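Local coordinates for protein glycoside hydrolase family 5 (Aspergillus oryzae, PDB 6LA0) that is a secreted fungal family 5 glycoside hydrolase, a rutinosidase, that probably cleaves beta-linked sugars from its substrates, at residues 92-97 with 135-140; 153-158 with 212-217; 189-194 with 236-241. All coordinates share one frame; numbering follows the deposited sequence.

Contact 1 (92-97 with 135-140); sequences TTYAAW and SLPGGT. With NAG (2-acetamido-2-deoxy-beta-D-glucopyranose), chain D.
Tyr94 and Ser135 both place their gamma atom between the backbone N and the carbonyl carbon (chi1 65° for the CG of Tyr94, 38° for the OG of Ser135), which lays the phenol ring along the backbone of 135-137 and turns the hydroxyl back to the start of the 94-96 3-10 turn. Both segments are loops of the TIM barrel, leaving the neighbouring parallel strands 87-92 and 128-133. Ser135 OG takes a weak hydrogen bond of 3.3 Å from Tyr94 N and also lies against CA and CB of Thr93. The ring meets mostly main chain: Tyr94 CD2 is 3.4 Å from Leu136 C, Pro137 CA sits over one face, and Ser135 C approaches the edge near the ring plane. The proline ring runs antiparallel to the tyrosine, CD2 of Tyr94 4.0 Å from CD of Pro137. Glu147 OE2 is hydrogen-bonded to both Tyr94 OH and Gly138 N, tying the ring tip to the type II turn 136-139, which Gly139 N closes on Leu136 O at 3.0 Å; Ser103 OG also hydrogen-bonds the phenol. Ser135 O is buried without a polar partner, and Tyr94 CB packs 3.4 Å from it. Within 92-97, Trp97 NE1 points in its ring plane at Thr92 OG1, 2.9 Å away and nearly straight at 172°.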
loop_
_atom_site.group_PDB
_atom_site.type_symbol
_atom_site.label_atom_id
_atom_site.label_comp_id
_atom_site.label_asym_id
_atom_site.label_seq_id
_atom_site.Cartn_x
_atom_site.Cartn_y
_atom_site.Cartn_z
ATOM N N THR A 92 4.265 4.632 -3.914
ATOM C CA THR A 92 4.884 5.780 -4.563
ATOM C C THR A 92 3.801 6.781 -4.943
ATOM O O THR A 92 2.635 6.418 -5.130
ATOM C CB THR A 92 5.669 5.389 -5.833
ATOM O OG1 THR A 92 4.757 4.943 -6.843
ATOM C CG2 THR A 92 6.682 4.273 -5.546
ATOM N N THR A 93 4.189 8.046 -5.086
ATOM C CA THR A 93 3.237 9.006 -5.630
ATOM C C THR A 93 3.345 9.018 -7.154
ATOM O O THR A 93 4.329 8.554 -7.742
ATOM C CB THR A 93 3.462 10.419 -5.089
ATOM O OG1 THR A 93 4.662 10.957 -5.661
ATOM C CG2 THR A 93 3.546 10.431 -3.557
ATOM N N TYR A 94 2.308 9.547 -7.797
ATOM C CA TYR A 94 2.359 9.629 -9.250
ATOM C C TYR A 94 3.491 10.544 -9.692
ATOM O O TYR A 94 4.022 10.384 -10.795
ATOM C CB TYR A 94 1.018 10.100 -9.813
ATOM C CG TYR A 94 0.592 11.515 -9.456
ATOM C CD1 TYR A 94 1.289 12.633 -9.938
ATOM C CD2 TYR A 94 -0.536 11.739 -8.683
ATOM C CE1 TYR A 94 0.887 13.913 -9.615
ATOM C CE2 TYR A 94 -0.951 13.032 -8.361
ATOM C CZ TYR A 94 -0.227 14.116 -8.836
ATOM O OH TYR A 94 -0.636 15.398 -8.531
ATOM N N ALA A 95 3.871 11.487 -8.829
ATOM C CA ALA A 95 4.921 12.457 -9.137
ATOM C C ALA A 95 6.302 11.825 -9.237
ATOM O O ALA A 95 7.234 12.481 -9.718
ATOM C CB ALA A 95 4.946 13.553 -8.066
ATOM N N ALA A 96 6.469 10.593 -8.748
ATOM C CA ALA A 96 7.707 9.857 -8.972
ATOM C C ALA A 96 7.880 9.476 -10.429
ATOM O O ALA A 96 9.001 9.181 -10.861
ATOM C CB ALA A 96 7.728 8.588 -8.117
ATOM N N TRP A 97 6.799 9.483 -11.193
ATOM C CA TRP A 97 6.767 8.878 -12.512
ATOM C C TRP A 97 6.494 9.871 -13.632
ATOM O O TRP A 97 7.006 9.687 -14.737
ATOM C CB TRP A 97 5.697 7.767 -12.535
ATOM C CG TRP A 97 5.876 6.730 -11.449
ATOM C CD1 TRP A 97 5.174 6.631 -10.272
ATOM C CD2 TRP A 97 6.806 5.637 -11.450
ATOM N NE1 TRP A 97 5.619 5.548 -9.541
ATOM C CE2 TRP A 97 6.610 4.916 -10.243
ATOM C CE3 TRP A 97 7.762 5.179 -12.365
ATOM C CZ2 TRP A 97 7.355 3.794 -9.918
ATOM C CZ3 TRP A 97 8.502 4.058 -12.044
ATOM C CH2 TRP A 97 8.290 3.370 -10.828
ATOM N N SER A 135 -1.253 7.444 -5.522
ATOM C CA SER A 135 -2.010 8.601 -5.983
ATOM C C SER A 135 -2.074 8.644 -7.509
ATOM O O SER A 135 -1.223 8.081 -8.205
ATOM C CB SER A 135 -1.387 9.909 -5.437
ATOM O OG SER A 135 0.023 9.822 -5.431
ATOM N N LEU A 136 -3.127 9.267 -8.028
ATOM C CA LEU A 136 -3.294 9.456 -9.461
ATOM C C LEU A 136 -3.697 10.900 -9.727
ATOM O O LEU A 136 -4.282 11.560 -8.854
ATOM C CB LEU A 136 -4.349 8.495 -10.056
ATOM C CG LEU A 136 -3.940 7.017 -10.135
ATOM C CD1 LEU A 136 -5.105 6.180 -10.640
ATOM C CD2 LEU A 136 -2.710 6.791 -11.009
ATOM N N PRO A 137 -3.369 11.422 -10.910
ATOM C CA PRO A 137 -3.662 12.829 -11.231
ATOM C C PRO A 137 -5.122 13.200 -11.013
ATOM O O PRO A 137 -6.032 12.515 -11.474
ATOM C CB PRO A 137 -3.282 12.933 -12.712
ATOM C CG PRO A 137 -2.219 11.884 -12.909
ATOM C CD PRO A 137 -2.588 10.750 -11.969
ATOM N N GLY A 138 -5.346 14.308 -10.310
ATOM C CA GLY A 138 -6.680 14.772 -10.010
ATOM C C GLY A 138 -7.214 14.320 -8.662
ATOM O O GLY A 138 -8.060 15.012 -8.081
ATOM N N GLY A 139 -6.732 13.189 -8.143
ATOM C CA GLY A 139 -7.136 12.705 -6.824
ATOM C C GLY A 139 -8.236 11.656 -6.864
ATOM O O GLY A 139 -9.300 11.897 -7.435
ATOM N N THR A 140 -8.003 10.502 -6.229
ATOM C CA THR A 140 -8.891 9.343 -6.322
ATOM C C THR A 140 -9.761 9.113 -5.088
ATOM O O THR A 140 -10.637 8.233 -5.123
ATOM C CB THR A 140 -8.067 8.075 -6.589
ATOM O OG1 THR A 140 -7.112 7.905 -5.533
ATOM C CG2 THR A 140 -7.332 8.159 -7.925
HETATM C C1 NAG D . -8.664 16.925 -14.593
HETATM C C2 NAG D . -8.983 18.013 -13.548
HETATM C C3 NAG D . -7.856 19.052 -13.472
HETATM C C4 NAG D . -6.502 18.374 -13.314
HETATM C C5 NAG D . -6.312 17.370 -14.439
HETATM C C6 NAG D . -4.996 16.633 -14.364
HETATM C C7 NAG D . -11.315 18.603 -13.058
HETATM C C8 NAG D . -12.532 19.335 -13.539
HETATM N N2 NAG D . -10.247 18.659 -13.858
HETATM O O3 NAG D . -8.091 19.925 -12.372
HETATM O O4 NAG D . -5.453 19.336 -13.358
HETATM O O5 NAG D . -7.352 16.388 -14.353
HETATM O O6 NAG D . -4.610 16.448 -13.011
HETATM O O7 NAG D . -11.299 17.987 -11.993
#

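Contact 2 (153-158 with 212-217). With NAG (2-acetamido-2-deoxy-beta-D-glucopyranose), chain D.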
loop_
_atom_site.group_PDB
_atom_site.type_symbol
_atom_site.label_atom_id
_atom_site.label_comp_id
_atom_site.label_asym_id
_atom_site.label_seq_id
_atom_site.Cartn_x
_atom_site.Cartn_y
_atom_site.Cartn_z
ATOM N N GLY A 153 -10.794 14.819 -8.271
ATOM C CA GLY A 153 -10.834 15.221 -9.660
ATOM C C GLY A 153 -10.433 14.177 -10.676
ATOM O O GLY A 153 -10.544 14.429 -11.876
ATOM N N TRP A 154 -9.972 13.008 -10.225
ATOM C CA TRP A 154 -9.571 11.947 -11.147
ATOM C C TRP A 154 -10.764 11.392 -11.919
ATOM O O TRP A 154 -10.643 11.064 -13.110
ATOM C CB TRP A 154 -8.871 10.836 -10.359
ATOM C CG TRP A 154 -8.411 9.652 -11.167
ATOM C CD1 TRP A 154 -7.308 9.586 -11.955
ATOM C CD2 TRP A 154 -9.035 8.363 -11.238
ATOM N NE1 TRP A 154 -7.197 8.342 -12.514
ATOM C CE2 TRP A 154 -8.251 7.571 -12.094
ATOM C CE3 TRP A 154 -10.177 7.799 -10.649
ATOM C CZ2 TRP A 154 -8.573 6.246 -12.386
ATOM C CZ3 TRP A 154 -10.498 6.482 -10.938
ATOM C CH2 TRP A 154 -9.695 5.717 -11.787
ATOM N N TYR A 155 -11.925 11.301 -11.267
ATOM C CA TYR A 155 -13.082 10.626 -11.848
ATOM C C TYR A 155 -13.605 11.370 -13.077
ATOM O O TYR A 155 -13.754 12.596 -13.060
ATOM C CB TYR A 155 -14.184 10.482 -10.787
ATOM C CG TYR A 155 -13.785 9.537 -9.678
ATOM C CD1 TYR A 155 -13.134 10.008 -8.539
ATOM C CD2 TYR A 155 -14.007 8.168 -9.787
ATOM C CE1 TYR A 155 -12.739 9.151 -7.534
ATOM C CE2 TYR A 155 -13.612 7.291 -8.775
ATOM C CZ TYR A 155 -12.977 7.799 -7.647
ATOM O OH TYR A 155 -12.563 6.960 -6.624
ATOM N N TYR A 156 -13.877 10.608 -14.150
ATOM C CA TYR A 156 -14.565 11.076 -15.352
ATOM C C TYR A 156 -13.742 12.098 -16.135
ATOM O O TYR A 156 -14.265 12.779 -17.019
ATOM C CB TYR A 156 -15.949 11.646 -14.998
ATOM C CG TYR A 156 -16.649 10.906 -13.860
ATOM C CD1 TYR A 156 -16.972 9.557 -13.974
ATOM C CD2 TYR A 156 -16.968 11.552 -12.673
ATOM C CE1 TYR A 156 -17.603 8.879 -12.941
ATOM C CE2 TYR A 156 -17.593 10.887 -11.631
ATOM C CZ TYR A 156 -17.912 9.555 -11.770
ATOM O OH TYR A 156 -18.533 8.905 -10.722
ATOM N N ASN A 157 -12.452 12.203 -15.833
ATOM C CA ASN A 157 -11.580 13.282 -16.306
ATOM C C ASN A 157 -10.637 12.677 -17.335
ATOM O O ASN A 157 -9.707 11.945 -16.983
ATOM C CB ASN A 157 -10.843 13.881 -15.105
ATOM C CG ASN A 157 -9.880 15.003 -15.463
ATOM O OD1 ASN A 157 -9.395 15.123 -16.590
ATOM N ND2 ASN A 157 -9.584 15.831 -14.466
ATOM N N GLU A 158 -10.884 12.972 -18.615
ATOM C CA GLU A 158 -10.105 12.345 -19.680
ATOM C C GLU A 158 -8.644 12.780 -19.625
ATOM O O GLU A 158 -7.738 11.985 -19.912
ATOM C CB GLU A 158 -10.705 12.684 -21.048
ATOM C CG GLU A 158 -12.115 12.129 -21.309
ATOM C CD GLU A 158 -12.130 10.629 -21.562
ATOM O OE1 GLU A 158 -11.048 10.052 -21.825
ATOM O OE2 GLU A 158 -13.223 10.023 -21.491
ATOM N N ALA A 212 -17.530 3.342 -9.796
ATOM C CA ALA A 212 -16.954 2.037 -10.111
ATOM C C ALA A 212 -16.823 1.807 -11.617
ATOM O O ALA A 212 -15.934 1.069 -12.051
ATOM C CB ALA A 212 -17.793 0.924 -9.477
ATOM N N THR A 213 -17.688 2.405 -12.436
ATOM C CA THR A 213 -17.531 2.221 -13.878
ATOM C C THR A 213 -16.250 2.890 -14.369
ATOM O O THR A 213 -15.539 2.343 -15.223
ATOM C CB THR A 213 -18.750 2.761 -14.623
ATOM O OG1 THR A 213 -18.842 4.179 -14.444
ATOM C CG2 THR A 213 -20.021 2.112 -14.090
ATOM N N TRP A 214 -15.912 4.048 -13.806
ATOM C CA TRP A 214 -14.660 4.698 -14.186
ATOM C C TRP A 214 -13.461 3.890 -13.705
ATOM O O TRP A 214 -12.477 3.740 -14.437
ATOM C CB TRP A 214 -14.612 6.130 -13.639
ATOM C CG TRP A 214 -13.562 6.982 -14.326
ATOM C CD1 TRP A 214 -12.348 7.360 -13.819
ATOM C CD2 TRP A 214 -13.636 7.537 -15.652
ATOM N NE1 TRP A 214 -11.663 8.112 -14.748
ATOM C CE2 TRP A 214 -12.433 8.242 -15.877
ATOM C CE3 TRP A 214 -14.606 7.517 -16.661
ATOM C CZ2 TRP A 214 -12.172 8.922 -17.079
ATOM C CZ3 TRP A 214 -14.339 8.185 -17.865
ATOM C CH2 TRP A 214 -13.130 8.876 -18.058
ATOM N N VAL A 215 -13.529 3.351 -12.482
ATOM C CA VAL A 215 -12.444 2.509 -11.976
ATOM C C VAL A 215 -12.245 1.292 -12.877
ATOM O O VAL A 215 -11.111 0.932 -13.219
ATOM C CB VAL A 215 -12.724 2.099 -10.519
ATOM C CG1 VAL A 215 -11.664 1.120 -10.014
ATOM C CG2 VAL A 215 -12.763 3.333 -9.641
ATOM N N LEU A 216 -13.347 0.632 -13.262
ATOM C CA LEU A 216 -13.262 -0.508 -14.174
ATOM C C LEU A 216 -12.656 -0.110 -15.514
ATOM O O LEU A 216 -11.804 -0.824 -16.050
ATOM C CB LEU A 216 -14.646 -1.119 -14.391
ATOM C CG LEU A 216 -14.673 -2.447 -15.157
ATOM C CD1 LEU A 216 -14.138 -3.579 -14.289
ATOM C CD2 LEU A 216 -16.079 -2.765 -15.661
ATOM N N LYS A 217 -13.101 1.005 -16.085
ATOM C CA LYS A 217 -12.460 1.492 -17.313
ATOM C C LYS A 217 -10.944 1.568 -17.141
ATOM O O LYS A 217 -10.184 1.059 -17.978
ATOM C CB LYS A 217 -13.037 2.852 -17.707
ATOM C CG LYS A 217 -12.312 3.539 -18.864
ATOM C CD LYS A 217 -12.921 4.915 -19.115
ATOM C CE LYS A 217 -12.005 5.802 -19.957
ATOM N NZ LYS A 217 -12.113 5.462 -21.408
HETATM C C1 NAG D . -8.664 16.925 -14.593
HETATM C C2 NAG D . -8.983 18.013 -13.548
HETATM C C3 NAG D . -7.856 19.052 -13.472
HETATM C C4 NAG D . -6.502 18.374 -13.314
HETATM C C5 NAG D . -6.312 17.370 -14.439
HETATM C C6 NAG D . -4.996 16.633 -14.364
HETATM C C7 NAG D . -11.315 18.603 -13.058
HETATM C C8 NAG D . -12.532 19.335 -13.539
HETATM N N2 NAG D . -10.247 18.659 -13.858
HETATM O O3 NAG D . -8.091 19.925 -12.372
HETATM O O4 NAG D . -5.453 19.336 -13.358
HETATM O O5 NAG D . -7.352 16.388 -14.353
HETATM O O6 NAG D . -4.610 16.448 -13.011
HETATM O O7 NAG D . -11.299 17.987 -11.993
HETATM O O HOH W 1 -9.329 9.515 -14.798
HETATM O O HOH W 2 -10.924 7.407 -22.890
HETATM O O HOH W 3 -14.222 7.602 -21.993
#
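The indole of Trp214 projects from helix 209-229 as a broad flat knob, and the type II turn Trp154 to Asn157 wraps round it as the matching hollow. The floor of that hollow is backbone: Tyr156 CA stands over the six-membered ring of Trp214, 3.5 Å from its centroid, and Tyr156 N presses on the same face, 3.3 Å from CE2. Trp154 forms one wall. The edge of Trp214 runs into its face in a T-shaped pair, the six-membered ring of Trp154 and the five-membered ring of Trp214 having centroids 4.8 Å apart and planes at 79°, and Trp214 CD1 is the atom that touches. Tyr156 leans obliquely against the indole, while its own ring also meets Arg210 in a cation-pi contact. Beside the knob, Val215 CG2 abuts both Trp154 CZ3 and Tyr155 CE2, 4.1 Å from each. Lys217 CD lies over the opposite face of Trp214, toward its rim; two waters, one on each carboxylate oxygen, donate to Glu158 and accept from Lys217 NZ. A third water, 2.7 Å from Trp214 NE1, accepts its N-H and donates to Trp154 O and Asn157 O. Asn157 carries the N-linked glycan on ND2, which also donates to Gly153 O at 3.1 Å, while its OD1 caps Ala160 N. This is a glycosylated turn at the N-cap of helix 158-176, packed against the next helix of a TIM-barrel shell.

Contact 3 (189-194 with 236-241)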
loop_
_atom_site.group_PDB
_atom_site.type_symbol
_atom_site.label_atom_id
_atom_site.label_comp_id
_atom_site.label_asym_id
_atom_site.label_seq_id
_atom_site.Cartn_x
_atom_site.Cartn_y
_atom_site.Cartn_z
ATOM N N MET A 189 -3.284 1.553 -8.706
ATOM C CA MET A 189 -4.031 2.526 -7.908
ATOM C C MET A 189 -4.173 1.979 -6.492
ATOM O O MET A 189 -3.824 0.834 -6.215
ATOM C CB MET A 189 -5.405 2.822 -8.520
ATOM C CG MET A 189 -6.419 1.702 -8.316
ATOM S SD MET A 189 -7.749 1.654 -9.532
ATOM C CE MET A 189 -8.477 3.280 -9.382
ATOM N N ASN A 190 -4.719 2.811 -5.607
ATOM C CA ASN A 190 -4.866 2.465 -4.198
ATOM C C ASN A 190 -6.079 3.184 -3.627
ATOM O O ASN A 190 -6.190 4.407 -3.758
ATOM C CB ASN A 190 -3.613 2.840 -3.398
ATOM C CG ASN A 190 -3.766 2.569 -1.917
ATOM O OD1 ASN A 190 -3.666 1.424 -1.469
ATOM N ND2 ASN A 190 -4.036 3.615 -1.149
ATOM N N GLU A 191 -6.979 2.411 -3.010
ATOM C CA GLU A 191 -8.171 2.877 -2.298
ATOM C C GLU A 191 -8.958 3.998 -2.994
ATOM O O GLU A 191 -9.182 5.059 -2.403
ATOM C CB GLU A 191 -7.815 3.267 -0.866
ATOM C CG GLU A 191 -7.280 2.092 -0.056
ATOM C CD GLU A 191 -6.988 2.436 1.406
ATOM O OE1 GLU A 191 -7.113 3.630 1.771
ATOM O OE2 GLU A 191 -6.643 1.510 2.190
ATOM N N PRO A 192 -9.456 3.761 -4.212
ATOM C CA PRO A 192 -10.330 4.763 -4.845
ATOM C C PRO A 192 -11.700 4.793 -4.178
ATOM O O PRO A 192 -12.372 3.764 -4.064
ATOM C CB PRO A 192 -10.422 4.285 -6.299
ATOM C CG PRO A 192 -10.251 2.788 -6.194
ATOM C CD PRO A 192 -9.203 2.616 -5.109
ATOM N N THR A 193 -12.117 5.984 -3.739
ATOM C CA THR A 193 -13.458 6.184 -3.197
ATOM C C THR A 193 -14.013 7.513 -3.695
ATOM O O THR A 193 -13.263 8.470 -3.908
ATOM C CB THR A 193 -13.484 6.183 -1.654
ATOM O OG1 THR A 193 -12.696 7.269 -1.155
ATOM C CG2 THR A 193 -12.945 4.875 -1.095
ATOM N N ASP A 194 -15.345 7.579 -3.860
ATOM C CA ASP A 194 -15.998 8.841 -4.192
ATOM C C ASP A 194 -17.090 9.276 -3.215
ATOM O O ASP A 194 -17.725 10.307 -3.456
ATOM C CB ASP A 194 -16.575 8.793 -5.628
ATOM C CG ASP A 194 -17.664 7.735 -5.806
ATOM O OD1 ASP A 194 -17.952 6.967 -4.865
ATOM O OD2 ASP A 194 -18.232 7.676 -6.910
ATOM N N MET A 236 -1.966 -5.914 -9.818
ATOM C CA MET A 236 -2.622 -5.995 -8.515
ATOM C C MET A 236 -3.684 -4.899 -8.420
ATOM O O MET A 236 -3.365 -3.704 -8.502
ATOM C CB MET A 236 -1.603 -5.878 -7.373
ATOM C CG MET A 236 -2.225 -6.011 -5.967
ATOM S SD MET A 236 -1.043 -6.283 -4.613
ATOM C CE MET A 236 -0.695 -8.034 -4.806
ATOM N N PHE A 237 -4.950 -5.313 -8.275
ATOM C CA PHE A 237 -6.109 -4.420 -8.299
ATOM C C PHE A 237 -6.585 -4.218 -6.868
ATOM O O PHE A 237 -7.119 -5.143 -6.249
ATOM C CB PHE A 237 -7.210 -5.015 -9.191
ATOM C CG PHE A 237 -8.460 -4.158 -9.322
ATOM C CD1 PHE A 237 -8.451 -2.796 -9.056
ATOM C CD2 PHE A 237 -9.649 -4.732 -9.751
ATOM C CE1 PHE A 237 -9.617 -2.028 -9.197
ATOM C CE2 PHE A 237 -10.809 -3.973 -9.903
ATOM C CZ PHE A 237 -10.792 -2.621 -9.623
ATOM N N GLN A 238 -6.349 -3.018 -6.331
ATOM C CA GLN A 238 -6.899 -2.586 -5.048
ATOM C C GLN A 238 -8.301 -2.074 -5.343
ATOM O O GLN A 238 -8.504 -0.898 -5.639
ATOM C CB GLN A 238 -6.021 -1.513 -4.413
ATOM C CG GLN A 238 -6.057 -1.492 -2.873
ATOM C CD GLN A 238 -7.444 -1.212 -2.339
ATOM O OE1 GLN A 238 -7.937 -0.100 -2.453
ATOM N NE2 GLN A 238 -8.095 -2.229 -1.772
ATOM N N GLY A 239 -9.280 -2.986 -5.313
ATOM C CA GLY A 239 -10.618 -2.660 -5.769
ATOM C C GLY A 239 -11.444 -1.952 -4.715
ATOM O O GLY A 239 -12.547 -2.403 -4.380
ATOM N N SER A 240 -10.911 -0.844 -4.190
ATOM C CA SER A 240 -11.539 -0.044 -3.141
ATOM C C SER A 240 -11.903 -0.997 -2.007
ATOM O O SER A 240 -11.129 -1.911 -1.703
ATOM C CB SER A 240 -12.750 0.712 -3.705
ATOM O OG SER A 240 -13.233 1.719 -2.825
ATOM N N PHE A 241 -13.075 -0.843 -1.401
ATOM C CA PHE A 241 -13.446 -1.713 -0.296
ATOM C C PHE A 241 -14.602 -2.654 -0.643
ATOM O O PHE A 241 -15.357 -3.070 0.238
ATOM C CB PHE A 241 -13.737 -0.872 0.942
ATOM C CG PHE A 241 -12.599 0.055 1.305
ATOM C CD1 PHE A 241 -11.498 -0.420 2.003
ATOM C CD2 PHE A 241 -12.620 1.391 0.928
ATOM C CE1 PHE A 241 -10.434 0.437 2.341
ATOM C CE2 PHE A 241 -11.565 2.250 1.261
ATOM C CZ PHE A 241 -10.474 1.768 1.962
HETATM O O HOH W 4 -4.696 -1.366 -8.021
#
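This buried contact joins the loop after strand 184-187 of the TIM barrel to the end of strand 235-237 and the loop leaving it, and it contains Asn190-Glu191-Pro192, the Asn-Glu-Pro signature of family 5 enzymes. The segments run nearly alongside each other, their directions 21° apart. Gln238 binds the signature at its backbone: with CG anti to the backbone N and the chain bent at chi2, OE1 offers a lone pair in its carbonyl plane to Glu191 N at 2.7 Å, a short bond but bent at the hydrogen (132°). The NE2 of the same amide donates to Ser240 O, 3.1 Å away, and to Asp260 O, so both ends of the group are held. The side chain of Glu191 slants across Phe241, its CD 3.6 Å from CZ of the ring, while its OE2 is hydrogen-bonded to His262. Phe241 also receives Thr193 CG2 at its edge, near the ring plane. At the other end, Met189 SD comes obliquely to the Phe237 ring, 4.1 Å from CE1, a Met-aromatic contact, and a water donates to Met189 O and Met236 O while accepting from Gln238 N. Within the signature, Pro192 O accepts a short 2.5 Å bond from Ser240 OG, tilted 26° from that carbonyl plane.

The three contacts have centres 12 to 14 Å apart and touch one another directly. Thr140 O, at the end of contact 1, receives both Tyr155 OH of contact 2, at 2.8 Å, and Thr193 N of contact 3, at 3.0 Å; Tyr155 OH also lies 3.2 Å from Thr193 O. Trp154 bridges inward, its CH2 3.6 Å from Met189 CE, and Val215 CG1 packs 3.8 Å from Phe237 CE1. Contacts 1 and 2 share the flank of the glycan on Asn157, which lies on the surface, whereas contact 3 holds the family signature at the C-terminal strand ends, where family 5 barrels have their active site.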